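PDB 2Q88: putative ABC transporter amino acid-binding protein from Sinorhizobium meliloti, which binds the compatible solute ectoine, and probably delivers it to an ABC transporter for uptake as an osmoprotectant. Local coordinates for residues C98-K106 with D168-I177. Residues are numbered along the deposited sequence; the frame is centred on the assembly and turned at random.
Sequences CDAEAFALK and DVYSLPVLSI. With 4CS ((4S)-2-methyl-1,4,5,6-tetrahydropyrimidine-4-carboxylic acid), chain F.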
loop_
_atom_site.group_PDB
_atom_site.type_symbol
_atom_site.label_atom_id
_atom_site.label_comp_id
_atom_site.label_asym_id
_atom_site.label_seq_id
_atom_site.Cartn_x
_atom_site.Cartn_y
_atom_site.Cartn_z
ATOM N N CYS A 98 1.680 7.285 4.552
ATOM C CA CYS A 98 1.423 6.752 5.887
ATOM C C CYS A 98 -0.068 6.547 6.100
ATOM O O CYS A 98 -0.867 7.363 5.662
ATOM C CB CYS A 98 1.970 7.722 6.936
ATOM S SG CYS A 98 3.760 7.922 6.852
ATOM N N ASP A 99 -0.447 5.450 6.755
ATOM C CA ASP A 99 -1.854 5.221 7.088
ATOM C C ASP A 99 -2.046 4.187 8.184
ATOM O O ASP A 99 -1.197 3.314 8.398
ATOM C CB ASP A 99 -2.665 4.801 5.853
ATOM C CG ASP A 99 -4.118 5.293 5.911
ATOM O OD1 ASP A 99 -4.456 6.115 6.791
ATOM O OD2 ASP A 99 -4.999 4.924 5.120
ATOM N N ALA A 100 -3.182 4.303 8.863
ATOM C CA ALA A 100 -3.628 3.327 9.841
ATOM C C ALA A 100 -4.492 2.282 9.123
ATOM O O ALA A 100 -4.821 2.448 7.949
ATOM C CB ALA A 100 -4.422 4.030 10.914
ATOM N N GLU A 101 -4.866 1.218 9.837
ATOM C CA GLU A 101 -5.694 0.153 9.279
ATOM C C GLU A 101 -7.142 0.351 9.706
ATOM O O GLU A 101 -7.410 0.885 10.790
ATOM C CB GLU A 101 -5.206 -1.235 9.741
ATOM C CG GLU A 101 -3.738 -1.542 9.461
ATOM C CD GLU A 101 -3.506 -1.998 8.028
ATOM O OE1 GLU A 101 -4.294 -1.598 7.141
ATOM O OE2 GLU A 101 -2.558 -2.773 7.787
ATOM N N ALA A 102 -8.067 -0.078 8.854
ATOM C CA ALA A 102 -9.497 0.042 9.130
ATOM C C ALA A 102 -10.244 -1.272 8.878
ATOM O O ALA A 102 -9.705 -2.185 8.259
ATOM C CB ALA A 102 -10.111 1.179 8.314
ATOM N N PHE A 103 -11.478 -1.352 9.386
ATOM C CA PHE A 103 -12.415 -2.436 9.091
ATOM C C PHE A 103 -13.653 -1.874 8.415
ATOM O O PHE A 103 -14.161 -0.821 8.830
ATOM C CB PHE A 103 -12.939 -3.076 10.375
ATOM C CG PHE A 103 -11.955 -3.939 11.108
ATOM C CD1 PHE A 103 -10.817 -4.438 10.502
ATOM C CD2 PHE A 103 -12.234 -4.313 12.424
ATOM C CE1 PHE A 103 -9.927 -5.277 11.225
ATOM C CE2 PHE A 103 -11.373 -5.135 13.130
ATOM C CZ PHE A 103 -10.214 -5.610 12.531
ATOM N N ALA A 104 -14.147 -2.599 7.415
ATOM C CA ALA A 104 -15.497 -2.426 6.894
ATOM C C ALA A 104 -16.318 -3.569 7.491
ATOM O O ALA A 104 -15.934 -4.734 7.396
ATOM C CB ALA A 104 -15.491 -2.500 5.376
ATOM N N LEU A 105 -17.447 -3.208 8.091
ATOM C CA LEU A 105 -18.224 -4.079 8.969
ATOM C C LEU A 105 -19.710 -3.962 8.628
ATOM O O LEU A 105 -20.131 -3.007 7.973
ATOM C CB LEU A 105 -18.010 -3.598 10.418
ATOM C CG LEU A 105 -17.197 -4.305 11.518
ATOM C CD1 LEU A 105 -16.412 -5.512 11.071
ATOM C CD2 LEU A 105 -16.304 -3.326 12.248
ATOM N N LYS A 106 -20.506 -4.923 9.092
ATOM C CA LYS A 106 -21.956 -4.799 9.009
ATOM C C LYS A 106 -22.452 -3.698 9.944
ATOM O O LYS A 106 -21.917 -3.524 11.042
ATOM C CB LYS A 106 -22.627 -6.139 9.323
ATOM C CG LYS A 106 -22.572 -7.126 8.164
ATOM C CD LYS A 106 -23.446 -6.653 7.014
ATOM C CE LYS A 106 -23.617 -7.723 5.956
ATOM N NZ LYS A 106 -24.752 -7.387 5.063
ATOM N N ASP A 168 -17.171 -11.395 7.520
ATOM C CA ASP A 168 -17.765 -10.521 8.542
ATOM C C ASP A 168 -17.091 -9.151 8.636
ATOM O O ASP A 168 -17.655 -8.196 9.181
ATOM C CB ASP A 168 -17.728 -11.208 9.895
ATOM C CG ASP A 168 -18.502 -12.500 9.900
ATOM O OD1 ASP A 168 -19.753 -12.439 9.831
ATOM O OD2 ASP A 168 -17.955 -13.623 9.957
ATOM N N VAL A 169 -15.878 -9.071 8.118
ATOM C CA VAL A 169 -15.101 -7.844 8.155
ATOM C C VAL A 169 -14.182 -7.833 6.942
ATOM O O VAL A 169 -13.661 -8.871 6.553
ATOM C CB VAL A 169 -14.286 -7.717 9.483
ATOM C CG1 VAL A 169 -13.556 -9.000 9.824
ATOM C CG2 VAL A 169 -13.286 -6.576 9.422
ATOM N N TYR A 170 -13.993 -6.664 6.352
ATOM C CA TYR A 170 -12.993 -6.501 5.301
ATOM C C TYR A 170 -12.019 -5.420 5.754
ATOM O O TYR A 170 -12.431 -4.342 6.178
ATOM C CB TYR A 170 -13.673 -6.130 3.989
ATOM C CG TYR A 170 -12.746 -5.847 2.812
ATOM C CD1 TYR A 170 -11.738 -6.733 2.456
ATOM C CD2 TYR A 170 -12.913 -4.699 2.038
ATOM C CE1 TYR A 170 -10.899 -6.473 1.359
ATOM C CE2 TYR A 170 -12.091 -4.428 0.966
ATOM C CZ TYR A 170 -11.090 -5.312 0.626
ATOM O OH TYR A 170 -10.290 -5.037 -0.463
ATOM N N SER A 171 -10.733 -5.715 5.683
ATOM C CA SER A 171 -9.732 -4.812 6.226
ATOM C C SER A 171 -8.791 -4.282 5.144
ATOM O O SER A 171 -8.233 -5.059 4.378
ATOM C CB SER A 171 -8.936 -5.508 7.324
ATOM O OG SER A 171 -8.068 -4.593 7.967
ATOM N N LEU A 172 -8.665 -2.952 5.107
ATOM C CA LEU A 172 -7.723 -2.202 4.262
ATOM C C LEU A 172 -7.279 -0.988 5.076
ATOM O O LEU A 172 -7.835 -0.742 6.156
ATOM C CB LEU A 172 -8.417 -1.707 2.986
ATOM C CG LEU A 172 -8.724 -2.691 1.852
ATOM C CD1 LEU A 172 -9.301 -1.952 0.680
ATOM C CD2 LEU A 172 -7.493 -3.465 1.439
ATOM N N PRO A 173 -6.294 -0.227 4.593
ATOM C CA PRO A 173 -5.979 1.072 5.184
ATOM C C PRO A 173 -7.192 2.001 5.260
ATOM O O PRO A 173 -8.066 1.957 4.397
ATOM C CB PRO A 173 -4.912 1.634 4.231
ATOM C CG PRO A 173 -4.234 0.424 3.713
ATOM C CD PRO A 173 -5.381 -0.541 3.470
ATOM N N VAL A 174 -7.254 2.797 6.330
ATOM C CA VAL A 174 -8.317 3.783 6.556
ATOM C C VAL A 174 -8.720 4.543 5.290
ATOM O O VAL A 174 -9.897 4.588 4.934
ATOM C CB VAL A 174 -7.898 4.783 7.663
ATOM C CG1 VAL A 174 -8.903 5.932 7.793
ATOM C CG2 VAL A 174 -7.737 4.045 8.991
ATOM N N LEU A 175 -7.750 5.143 4.613
ATOM C CA LEU A 175 -8.073 5.922 3.419
ATOM C C LEU A 175 -8.701 5.092 2.298
ATOM O O LEU A 175 -9.570 5.594 1.583
ATOM C CB LEU A 175 -6.851 6.680 2.915
ATOM C CG LEU A 175 -6.414 7.864 3.775
ATOM C CD1 LEU A 175 -4.985 8.240 3.412
ATOM C CD2 LEU A 175 -7.334 9.080 3.577
ATOM N N SER A 176 -8.263 3.843 2.153
ATOM C CA SER A 176 -8.808 2.927 1.134
ATOM C C SER A 176 -10.235 2.483 1.462
ATOM O O SER A 176 -11.087 2.398 0.565
ATOM C CB SER A 176 -7.930 1.676 0.995
ATOM O OG SER A 176 -6.581 1.993 0.696
ATOM N N ILE A 177 -10.478 2.160 2.733
ATOM C CA ILE A 177 -11.812 1.740 3.175
ATOM C C ILE A 177 -12.791 2.903 3.012
ATOM O O ILE A 177 -13.863 2.725 2.444
ATOM C CB ILE A 177 -11.789 1.207 4.645
ATOM C CG1 ILE A 177 -11.163 -0.202 4.731
ATOM C CG2 ILE A 177 -13.179 1.171 5.249
ATOM C CD1 ILE A 177 -11.943 -1.323 3.959
HETATM O O 4CS F . 0.497 -4.901 2.642
HETATM C C 4CS F . 0.406 -3.698 2.399
HETATM O OXT 4CS F . 1.428 -3.026 2.212
HETATM C CA 4CS F . -0.962 -3.031 2.356
HETATM C CB 4CS F . -2.025 -3.888 1.696
HETATM C CAD 4CS F . -3.373 -3.162 1.740
HETATM N NAG 4CS F . -3.235 -1.824 1.108
HETATM C CAI 4CS F . -2.008 -1.143 1.104
HETATM C CAA 4CS F . -1.883 0.235 0.431
HETATM N N 4CS F . -0.871 -1.722 1.684
HETATM O O HOH W 1 -19.847 -7.492 10.653
#
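A104 and Y170 form a hydrogen-bonded pair of antiparallel strands in a lobe of this periplasmic-binding-protein fold, where 98-106 begins beside the start of helix 174-184 and runs antiparallel along 169-173. A104 N reaches Y170 O at 2.7 Å, and Y170 N bonds back to A104 O. A102 N bonds L172 O at 2.8 Å, while the return bond from L172 N is weak. A102 O also accepts a bond from S171 OG (2.9 Å), a hydroxyl that also bonds Y116. At the far end of the pair, a water accepts from K106 N and donates to D168 O.

Apolar packing lines both faces. A chi1 of 47°, measured to CG1, swings V169 CG2 opposite the backbone N and over the F103 ring, 3.7 Å from its centroid, while S171 OG lies at the ring edge. On the other face, I177 CG1 touches A102 CB and I177 CD1 touches A104 CB, both at 4.0 Å.

The helix start is clasped by polar bonds. V174 N approaches A100 O from above the carbonyl plane, beside P173, whose ring packs against ectoine with CD 3.4 Å from NAG. One residue on, L175 N meets the syn lone pair of D99 OD2 at 2.8 Å, nearly straight at 169°.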